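PDB 4OVY: haloacid dehalogenase domain protein hydrolase from Planctomyces limnophilus, which probably acts as a metal-dependent hydrolase of the haloacid dehalogenase superfamily, perhaps a phosphatase, and carries a calcium ion at its site. Local coordinates for residues W7-S10 with A11-A15; A60-R63 with V64-L67; R276-R279 with A280-A284. All coordinates share one frame; numbering follows the deposited sequence. Where two conformers were deposited one is given.

Interaction 1: W7-S10 with A11-A15. With EDO (1,2-ethanediol), chain G.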
ATOM      1  N   TRP A   7      -5.267 -29.338  10.389  1.00 22.43           N
ATOM      2  CA  TRP A   7      -3.860 -29.681  10.217  1.00 22.04           C
ATOM      3  C   TRP A   7      -3.488 -30.871  11.090  1.00 22.87           C
ATOM      4  O   TRP A   7      -3.644 -30.814  12.308  1.00 25.36           O
ATOM      5  CB  TRP A   7      -2.962 -28.503  10.602  1.00 22.41           C
ATOM      6  CG  TRP A   7      -3.116 -27.265   9.750  1.00 21.81           C
ATOM      7  CD1 TRP A   7      -4.218 -26.461   9.652  1.00 21.83           C
ATOM      8  CD2 TRP A   7      -2.121 -26.683   8.902  1.00 20.77           C
ATOM      9  NE1 TRP A   7      -3.969 -25.416   8.794  1.00 20.71           N
ATOM     10  CE2 TRP A   7      -2.690 -25.526   8.319  1.00 20.60           C
ATOM     11  CE3 TRP A   7      -0.802 -27.021   8.579  1.00 19.36           C
ATOM     12  CZ2 TRP A   7      -1.988 -24.713   7.425  1.00 20.87           C
ATOM     13  CZ3 TRP A   7      -0.101 -26.205   7.694  1.00 21.11           C
ATOM     14  CH2 TRP A   7      -0.697 -25.067   7.129  1.00 20.32           C
ATOM     15  N   ASN A   8      -2.987 -31.936  10.459  1.00 24.74           N
ATOM     16  CA  ASN A   8      -2.407 -33.085  11.163  1.00 26.27           C
ATOM     17  C   ASN A   8      -1.102 -32.681  11.836  1.00 24.43           C
ATOM     18  O   ASN A   8      -0.544 -31.627  11.533  1.00 23.97           O
ATOM     19  CB  ASN A   8      -2.066 -34.216  10.179  1.00 27.38           C
ATOM     20  CG  ASN A   8      -3.286 -34.868   9.578  1.00 30.93           C
ATOM     21  OD1 ASN A   8      -4.303 -35.063  10.248  1.00 39.43           O
ATOM     22  ND2 ASN A   8      -3.185 -35.232   8.310  1.00 32.82           N
ATOM     23  N   ASP A   9      -0.590 -33.539  12.718  1.00 23.40           N
ATOM     24  CA  ASP A   9       0.746 -33.332  13.239  1.00 25.28           C
ATOM     25  C   ASP A   9       1.705 -33.469  12.057  1.00 24.15           C
ATOM     26  O   ASP A   9       1.619 -34.422  11.297  1.00 23.64           O
ATOM     27  CB  ASP A   9       1.089 -34.339  14.336  1.00 29.46           C
ATOM     28  CG  ASP A   9       2.418 -34.031  15.023  1.00 31.62           C
ATOM     29  OD1 ASP A   9       2.916 -32.879  14.954  1.00 32.50           O
ATOM     30  OD2 ASP A   9       2.976 -34.953  15.636  1.00 33.98           O
ATOM     31  N   SER A  10       2.583 -32.487  11.896  1.00 23.86           N
ATOM     32  CA  SER A  10       3.507 -32.438  10.779  1.00 24.11           C
ATOM     33  C   SER A  10       4.609 -31.438  11.090  1.00 22.82           C
ATOM     34  O   SER A  10       4.479 -30.647  12.014  1.00 24.22           O
ATOM     35  CB  SER A  10       2.776 -31.999   9.505  1.00 23.86           C
ATOM     36  OG  SER A  10       2.411 -30.625   9.557  1.00 21.53           O
ATOM     37  N   ALA A  11       5.683 -31.450  10.303  1.00 23.45           N
ATOM     38  CA  ALA A  11       6.714 -30.427  10.454  1.00 22.48           C
ATOM     39  C   ALA A  11       6.111 -29.029  10.366  1.00 21.62           C
ATOM     40  O   ALA A  11       6.475 -28.146  11.146  1.00 22.45           O
ATOM     41  CB  ALA A  11       7.812 -30.599   9.413  1.00 27.12           C
ATOM     42  N   ALA A  12       5.188 -28.833   9.423  1.00 21.35           N
ATOM     43  CA  ALA A  12       4.597 -27.516   9.202  1.00 21.26           C
ATOM     44  C   ALA A  12       3.736 -27.040  10.380  1.00 20.07           C
ATOM     45  O   ALA A  12       3.855 -25.895  10.808  1.00 21.07           O
ATOM     46  CB  ALA A  12       3.797 -27.492   7.905  1.00 20.99           C
ATOM     47  N   ARG A  13       2.881 -27.911  10.907  0.50 21.02           N
ATOM     48  CA  ARG A  13       2.036 -27.526  12.038  0.50 20.40           C
ATOM     49  C   ARG A  13       2.886 -27.237  13.270  0.50 20.29           C
ATOM     50  O   ARG A  13       2.619 -26.281  13.996  0.50 21.51           O
ATOM     51  CB  ARG A  13       0.986 -28.592  12.356  0.50 20.22           C
ATOM     52  CG  ARG A  13      -0.167 -28.041  13.192  0.50 20.05           C
ATOM     53  CD  ARG A  13      -1.134 -29.123  13.641  0.50 20.76           C
ATOM     54  NE  ARG A  13      -0.551 -30.030  14.636  0.50 23.01           N
ATOM     55  CZ  ARG A  13      -1.193 -31.072  15.155  0.50 24.13           C
ATOM     56  NH1 ARG A  13      -2.431 -31.343  14.767  0.50 24.95           N
ATOM     57  NH2 ARG A  13      -0.603 -31.846  16.058  0.50 24.99           N
ATOM     58  N   ARG A  14       3.915 -28.053  13.497  1.00 20.63           N
ATOM     59  CA  ARG A  14       4.825 -27.836  14.627  1.00 21.67           C
ATOM     60  C   ARG A  14       5.546 -26.500  14.509  1.00 21.72           C
ATOM     61  O   ARG A  14       5.620 -25.742  15.476  1.00 22.21           O
ATOM     62  CB  ARG A  14       5.836 -28.977  14.754  1.00 23.27           C
ATOM     63  CG  ARG A  14       5.209 -30.286  15.207  1.00 26.89           C
ATOM     64  CD  ARG A  14       6.246 -31.326  15.590  1.00 29.35           C
ATOM     65  NE  ARG A  14       6.997 -31.835  14.447  1.00 28.32           N
ATOM     66  CZ  ARG A  14       6.592 -32.799  13.620  1.00 28.81           C
ATOM     67  NH1 ARG A  14       5.410 -33.393  13.774  1.00 28.98           N
ATOM     68  NH2 ARG A  14       7.385 -33.174  12.622  1.00 28.79           N
ATOM     69  N   ALA A  15       6.061 -26.213  13.317  1.00 22.42           N
ATOM     70  CA  ALA A  15       6.779 -24.965  13.064  1.00 23.05           C
ATOM     71  C   ALA A  15       5.891 -23.737  13.236  1.00 20.88           C
ATOM     72  O   ALA A  15       6.317 -22.744  13.821  1.00 21.82           O
ATOM     73  CB  ALA A  15       7.376 -24.974  11.664  1.00 23.84           C
TER
HETATM   74  C1  EDO G 406      -4.900 -37.198   4.839  1.00 50.45           C
HETATM   75  O1  EDO G 406      -3.675 -37.085   5.567  1.00 55.55           O
HETATM   76  C2  EDO G 406      -6.091 -36.981   5.769  1.00 46.40           C
HETATM   77  O2  EDO G 406      -5.645 -36.610   7.079  1.00 41.23           O
HETATM   78  O   HOH W   1       1.923 -30.437  15.718  1.00 38.08           O

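Interaction 2: A60-R63 with V64-L67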
ATOM      1  N   ALA A  60      -9.833 -14.000 -17.984  1.00 22.28           N
ATOM      2  CA  ALA A  60      -9.356 -13.337 -19.204  1.00 22.31           C
ATOM      3  C   ALA A  60      -9.838 -14.064 -20.463  1.00 22.60           C
ATOM      4  O   ALA A  60     -10.227 -13.426 -21.445  1.00 26.52           O
ATOM      5  CB  ALA A  60      -7.838 -13.232 -19.193  1.00 23.91           C
ATOM      6  N   LEU A  61      -9.824 -15.394 -20.423  1.00 24.64           N
ATOM      7  CA  LEU A  61     -10.349 -16.218 -21.514  1.00 28.06           C
ATOM      8  C   LEU A  61     -11.816 -15.913 -21.821  1.00 25.80           C
ATOM      9  O   LEU A  61     -12.195 -15.732 -22.989  1.00 25.95           O
ATOM     10  CB  LEU A  61     -10.174 -17.715 -21.199  1.00 30.47           C
ATOM     11  CG  LEU A  61      -8.900 -18.382 -21.739  1.00 35.48           C
ATOM     12  CD1 LEU A  61      -7.630 -17.602 -21.419  1.00 34.20           C
ATOM     13  CD2 LEU A  61      -8.787 -19.821 -21.249  1.00 38.23           C
ATOM     14  N   ASP A  62     -12.644 -15.857 -20.781  1.00 25.19           N
ATOM     15  CA  ASP A  62     -14.070 -15.560 -20.971  1.00 27.69           C
ATOM     16  C   ASP A  62     -14.270 -14.144 -21.501  1.00 25.92           C
ATOM     17  O   ASP A  62     -15.107 -13.911 -22.389  1.00 24.35           O
ATOM     18  CB  ASP A  62     -14.859 -15.761 -19.673  1.00 27.39           C
ATOM     19  CG  ASP A  62     -15.083 -17.229 -19.343  1.00 31.31           C
ATOM     20  OD1 ASP A  62     -14.818 -18.091 -20.213  1.00 31.60           O
ATOM     21  OD2 ASP A  62     -15.533 -17.521 -18.209  1.00 31.14           O
ATOM     22  N   ARG A  63     -13.488 -13.205 -20.981  1.00 23.11           N
ATOM     23  CA  ARG A  63     -13.574 -11.815 -21.436  1.00 24.04           C
ATOM     24  C   ARG A  63     -13.182 -11.675 -22.910  1.00 23.15           C
ATOM     25  O   ARG A  63     -13.875 -11.007 -23.664  1.00 23.86           O
ATOM     26  CB  ARG A  63     -12.718 -10.906 -20.559  1.00 24.70           C
ATOM     27  CG  ARG A  63     -13.196 -10.811 -19.112  1.00 24.98           C
ATOM     28  CD  ARG A  63     -14.584 -10.212 -18.986  1.00 26.84           C
ATOM     29  NE  ARG A  63     -14.641  -8.854 -19.518  1.00 27.12           N
ATOM     30  CZ  ARG A  63     -15.756  -8.219 -19.856  1.00 32.92           C
ATOM     31  NH1 ARG A  63     -16.946  -8.806 -19.740  1.00 36.48           N
ATOM     32  NH2 ARG A  63     -15.674  -6.983 -20.325  1.00 34.55           N
ATOM     33  N   VAL A  64     -12.086 -12.313 -23.314  1.00 22.75           N
ATOM     34  CA  VAL A  64     -11.651 -12.290 -24.720  1.00 24.18           C
ATOM     35  C   VAL A  64     -12.732 -12.892 -25.620  1.00 25.38           C
ATOM     36  O   VAL A  64     -13.086 -12.319 -26.653  1.00 26.33           O
ATOM     37  CB  VAL A  64     -10.297 -13.015 -24.912  1.00 23.69           C
ATOM     38  CG1 VAL A  64     -10.011 -13.305 -26.385  1.00 25.20           C
ATOM     39  CG2 VAL A  64      -9.173 -12.187 -24.310  1.00 24.41           C
ATOM     40  N   ARG A  65     -13.275 -14.034 -25.213  1.00 24.98           N
ATOM     41  CA  ARG A  65     -14.351 -14.670 -25.975  1.00 28.21           C
ATOM     42  C   ARG A  65     -15.562 -13.757 -26.141  1.00 27.23           C
ATOM     43  O   ARG A  65     -16.142 -13.690 -27.221  1.00 28.70           O
ATOM     44  CB  ARG A  65     -14.762 -15.992 -25.332  1.00 32.35           C
ATOM     45  CG  ARG A  65     -13.715 -17.072 -25.526  1.00 38.48           C
ATOM     46  CD  ARG A  65     -14.220 -18.443 -25.130  1.00 46.26           C
ATOM     47  NE  ARG A  65     -13.102 -19.366 -24.959  1.00 55.42           N
ATOM     48  CZ  ARG A  65     -12.589 -19.752 -23.790  1.00 60.22           C
ATOM     49  NH1 ARG A  65     -13.090 -19.316 -22.633  1.00 68.49           N
ATOM     50  NH2 ARG A  65     -11.564 -20.597 -23.780  1.00 65.07           N
ATOM     51  N   LEU A  66     -15.933 -13.054 -25.076  1.00 26.36           N
ATOM     52  CA  LEU A  66     -17.075 -12.142 -25.112  1.00 29.77           C
ATOM     53  C   LEU A  66     -16.803 -10.959 -26.051  1.00 30.28           C
ATOM     54  O   LEU A  66     -17.701 -10.501 -26.764  1.00 32.08           O
ATOM     55  CB  LEU A  66     -17.389 -11.635 -23.700  1.00 35.06           C
ATOM     56  CG  LEU A  66     -18.646 -10.785 -23.516  1.00 43.93           C
ATOM     57  CD1 LEU A  66     -19.896 -11.595 -23.839  1.00 49.43           C
ATOM     58  CD2 LEU A  66     -18.714 -10.239 -22.096  1.00 49.45           C
ATOM     59  N   LEU A  67     -15.561 -10.484 -26.058  1.00 26.19           N
ATOM     60  CA  LEU A  67     -15.182  -9.309 -26.851  1.00 25.35           C
ATOM     61  C   LEU A  67     -14.808  -9.615 -28.306  1.00 24.44           C
ATOM     62  O   LEU A  67     -14.729  -8.698 -29.125  1.00 25.47           O
ATOM     63  CB  LEU A  67     -14.007  -8.596 -26.178  1.00 25.76           C
ATOM     64  CG  LEU A  67     -14.313  -8.000 -24.806  1.00 27.31           C
ATOM     65  CD1 LEU A  67     -13.017  -7.649 -24.088  1.00 28.26           C
ATOM     66  CD2 LEU A  67     -15.230  -6.791 -24.926  1.00 28.23           C
TER

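Interaction 3: R276-R279 with A280-A284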
ATOM      1  N   ARG A 276       4.745 -23.593 -11.092  1.00 22.34           N
ATOM      2  CA  ARG A 276       5.934 -24.434 -11.136  1.00 23.13           C
ATOM      3  C   ARG A 276       6.758 -24.267  -9.864  1.00 20.20           C
ATOM      4  O   ARG A 276       7.081 -23.152  -9.462  1.00 21.08           O
ATOM      5  CB  ARG A 276       6.810 -24.115 -12.356  1.00 25.73           C
ATOM      6  CG  ARG A 276       7.903 -25.152 -12.599  1.00 28.45           C
ATOM      7  CD  ARG A 276       8.826 -24.757 -13.741  1.00 35.12           C
ATOM      8  NE  ARG A 276       8.092 -24.448 -14.969  1.00 41.32           N
ATOM      9  CZ  ARG A 276       7.697 -25.336 -15.886  1.00 45.01           C
ATOM     10  NH1 ARG A 276       7.952 -26.632 -15.751  1.00 47.39           N
ATOM     11  NH2 ARG A 276       7.037 -24.917 -16.960  1.00 46.96           N
ATOM     12  N   LEU A 277       7.075 -25.395  -9.244  1.00 19.05           N
ATOM     13  CA  LEU A 277       7.844 -25.448  -8.006  1.00 20.29           C
ATOM     14  C   LEU A 277       9.011 -26.395  -8.244  1.00 20.01           C
ATOM     15  O   LEU A 277       8.809 -27.583  -8.479  1.00 20.58           O
ATOM     16  CB  LEU A 277       6.964 -25.959  -6.861  1.00 20.73           C
ATOM     17  CG  LEU A 277       7.672 -26.198  -5.519  1.00 21.22           C
ATOM     18  CD1 LEU A 277       8.309 -24.915  -4.998  1.00 22.19           C
ATOM     19  CD2 LEU A 277       6.723 -26.800  -4.493  1.00 20.29           C
ATOM     20  N   ASP A 278      10.226 -25.861  -8.190  1.00 20.68           N
ATOM     21  CA  ASP A 278      11.418 -26.610  -8.561  1.00 23.08           C
ATOM     22  C   ASP A 278      12.617 -26.091  -7.782  1.00 21.96           C
ATOM     23  O   ASP A 278      13.084 -26.749  -6.855  1.00 23.60           O
ATOM     24  CB  ASP A 278      11.632 -26.515 -10.071  1.00 25.28           C
ATOM     25  CG  ASP A 278      12.883 -27.236 -10.553  1.00 27.80           C
ATOM     26  OD1 ASP A 278      13.428 -28.116  -9.851  1.00 29.21           O
ATOM     27  OD2 ASP A 278      13.311 -26.921 -11.671  1.00 31.61           O
ATOM     28  N   ARG A 279      13.088 -24.899  -8.130  1.00 22.62           N
ATOM     29  CA  ARG A 279      14.253 -24.316  -7.466  1.00 24.80           C
ATOM     30  C   ARG A 279      14.008 -24.085  -5.970  1.00 22.91           C
ATOM     31  O   ARG A 279      14.887 -24.348  -5.136  1.00 25.68           O
ATOM     32  CB  ARG A 279      14.649 -22.998  -8.141  1.00 26.79           C
ATOM     33  CG  ARG A 279      14.843 -23.076  -9.654  1.00 30.38           C
ATOM     34  CD  ARG A 279      15.816 -24.167 -10.052  1.00 29.30           C
ATOM     35  NE  ARG A 279      15.894 -24.330 -11.498  1.00 30.47           N
ATOM     36  CZ  ARG A 279      16.636 -25.249 -12.104  1.00 34.07           C
ATOM     37  NH1 ARG A 279      17.383 -26.087 -11.391  1.00 35.66           N
ATOM     38  NH2 ARG A 279      16.637 -25.330 -13.431  1.00 35.78           N
ATOM     39  N   ALA A 280      12.816 -23.607  -5.632  1.00 20.25           N
ATOM     40  CA  ALA A 280      12.473 -23.346  -4.234  1.00 21.30           C
ATOM     41  C   ALA A 280      12.388 -24.635  -3.421  1.00 20.84           C
ATOM     42  O   ALA A 280      12.747 -24.653  -2.242  1.00 24.45           O
ATOM     43  CB  ALA A 280      11.164 -22.571  -4.137  1.00 19.94           C
ATOM     44  N   LEU A 281      11.898 -25.702  -4.050  1.00 22.73           N
ATOM     45  CA  LEU A 281      11.776 -27.008  -3.394  1.00 25.46           C
ATOM     46  C   LEU A 281      13.153 -27.622  -3.125  1.00 25.23           C
ATOM     47  O   LEU A 281      13.438 -28.098  -2.025  1.00 21.51           O
ATOM     48  CB  LEU A 281      10.920 -27.940  -4.257  1.00 25.60           C
ATOM     49  CG  LEU A 281      10.538 -29.313  -3.708  1.00 26.73           C
ATOM     50  CD1 LEU A 281       9.866 -29.190  -2.350  1.00 29.24           C
ATOM     51  CD2 LEU A 281       9.632 -30.025  -4.700  1.00 29.05           C
ATOM     52  N   THR A 282      14.014 -27.585  -4.132  1.00 24.14           N
ATOM     53  CA  THR A 282      15.381 -28.067  -3.980  1.00 26.31           C
ATOM     54  C   THR A 282      16.138 -27.332  -2.866  1.00 24.75           C
ATOM     55  O   THR A 282      16.890 -27.956  -2.129  1.00 25.01           O
ATOM     56  CB  THR A 282      16.124 -27.959  -5.318  1.00 27.55           C
ATOM     57  OG1 THR A 282      15.479 -28.822  -6.262  1.00 27.37           O
ATOM     58  CG2 THR A 282      17.601 -28.353  -5.192  1.00 29.90           C
ATOM     59  N   ASP A 283      15.920 -26.022  -2.734  1.00 24.35           N
ATOM     60  CA  ASP A 283      16.636 -25.210  -1.746  1.00 23.95           C
ATOM     61  C   ASP A 283      15.960 -25.144  -0.374  1.00 23.51           C
ATOM     62  O   ASP A 283      16.529 -24.575   0.563  1.00 22.62           O
ATOM     63  CB  ASP A 283      16.848 -23.790  -2.269  1.00 25.00           C
ATOM     64  CG  ASP A 283      18.024 -23.682  -3.225  1.00 28.32           C
ATOM     65  OD1 ASP A 283      18.695 -24.702  -3.495  1.00 29.53           O
ATOM     66  OD2 ASP A 283      18.277 -22.560  -3.699  1.00 30.85           O
ATOM     67  N   ALA A 284      14.773 -25.732  -0.240  1.00 21.67           N
ATOM     68  CA  ALA A 284      13.992 -25.588   0.994  1.00 22.98           C
ATOM     69  C   ALA A 284      14.784 -25.966   2.251  1.00 22.41           C
ATOM     70  O   ALA A 284      14.828 -25.203   3.211  1.00 23.11           O
ATOM     71  CB  ALA A 284      12.713 -26.409   0.919  1.00 22.41           C
TER
HETATM   72  O   HOH W   2      16.030 -27.943  -8.773  1.00 37.67           O

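Interaction 1: W7-S10 with A11-A15
S10 is the N-cap of helix 11-24: its hydroxyl OG accepts the backbone N-H of R13 at 3.1 Å in a nearly straight bond (170°). A chi1 of 71° sets OG between the serine's own N and carbonyl carbon, and from there it faces the N-H groups of the first turn. One step on, R14 N reaches S10 O, the first regular helical bond. The side chain of R13 folds back over the loop 7-10. Its CD packs on W7 CB at 3.6 Å, and the bend at chi3 (69°) turns the guanidinium so that one face lies over the backbone around N8 C and D9 N. NH1 then donates to W7 O at 2.8 Å, a bent bond.

D9, R13 and R14 form a salt-bridge network at this helix start. D9 OD1 takes R14 NH1 at 2.8 Å from above the carboxylate plane, with the oxygen at the edge of the guanidinium and the two planes nearly perpendicular. Water 1 joins the same OD1 to R13 NE, with 2.7 Å to each. The direct D9 OD1 to R13 NH2 approach is long and purely electrostatic. R14 NH1 also bonds a citrate, probably from the crystallisation liquor.

On the buried side, A12 CB meets the edge of the W7 ring at CZ3, 4.1 Å away. The indole gives its N-H to P142 O, at helix 141-152, and lies edge-to-face with W298 near the C-terminus, where N8 ND2 also bonds R296 O as well as an ethanediol.

Interaction 2: A60-R63 with V64-L67
R65 lies alongside L61, one turn earlier on helix 55-67, and reaches across to D62. The charged contact is a salt bridge between D62 OD1 and R65 NH1, 3.2 Å apart. The oxygen sits at the guanidinium edge, in its plane, but the carboxylate is turned 58° from that plane. The other oxygen of D62, OD2, accepts the indole N-H of W122, so each end of the carboxylate has a partner. R63 points its polar end away from this pair: NE is hydrogen-bonded to H107.

Both arginine side chains also make van der Waals contacts with leucines. The chain of R65 is extended from CG to NE (chi3 -164°), and it lies beside L61, pointing the same way. This brings R65 NH1 within 3.6 Å of L61 CB and R65 NH2 within 3.8 Å of L61 CD2. R63 is folded instead, with chi2 and chi3 both near -60°, and its NH1 comes to 3.3 Å from L66 CD2, the two side chains again running together.

Backbone bonds tie the four residues of 60-63 to the four of 64-67 in i to i+4 steps. V64 N to A60 O is 2.9 Å, and L67 N to R63 O is 3.0 Å but more bent, close to where the helix ends.

The inward side is made by V64, which packs on F80, V83 and L102, and by L61, on M53 and V83. Together they make a regular amphipathic alpha-helix, its last two turns set among helices 80-84 and 95-106, with R63 and R65 leaving it in different directions.

Interaction 3: R276-R279 with A280-A284
A chi1 of 174° turns L277 CG to the far side from its own N, and with chi2 near 60° the isobutyl group comes back against the first turn of helix 279-287. CD1 touches A280 CB at 3.8 Å, and CG meets L281 CB at 3.9 Å, the two leucine side chains crossing at about a right angle. The carboxylate of D278 lies beside the side chain of T282, both pointing the same way.

D278 occupies the N-cap position, yet its side chain makes no capping bond. Water 2 instead joins the two side chains, 2.8 Å from D278 OD1 and 2.7 Å from T282 OG1. Both oxygens also meet R270 NH2, the carboxylate as a salt bridge. The regular helical bond T282 N to D278 O, 3.0 Å and almost straight at 172°, closes the first turn. D283 N follows to R279 O.

The helix start is capped from outside: D236 accepts the backbone N-H groups of D278, R279 and A280. Helix 279-287 thus begins against the loop after strand 230-233, close to calcium ligand N234, and L277 and L281 lie on H258 of strand 253-260, with L277 also on I256.

Along the chain the contacts come in series: interaction 1, then interaction 2, then interaction 3. Interactions 1 and 3 are both helix starts, with centres about 20 Å apart. Strand 290-293 relates them: it follows helix 279-287, pairs with strand 253-260, whose I256 and H258 interaction 3 packs against, and carries I290 and I292, which A12 of interaction 1 touches. Interaction 2 stands apart, its centre about 42 Å from interaction 1 and 33 Å from interaction 3, in the helical group inserted between strand 38-41 and helix 141-152. Such an insertion suits the cap of a haloacid dehalogenase-like protein, with the calcium site lying at the core sheet, nearer to interaction 3.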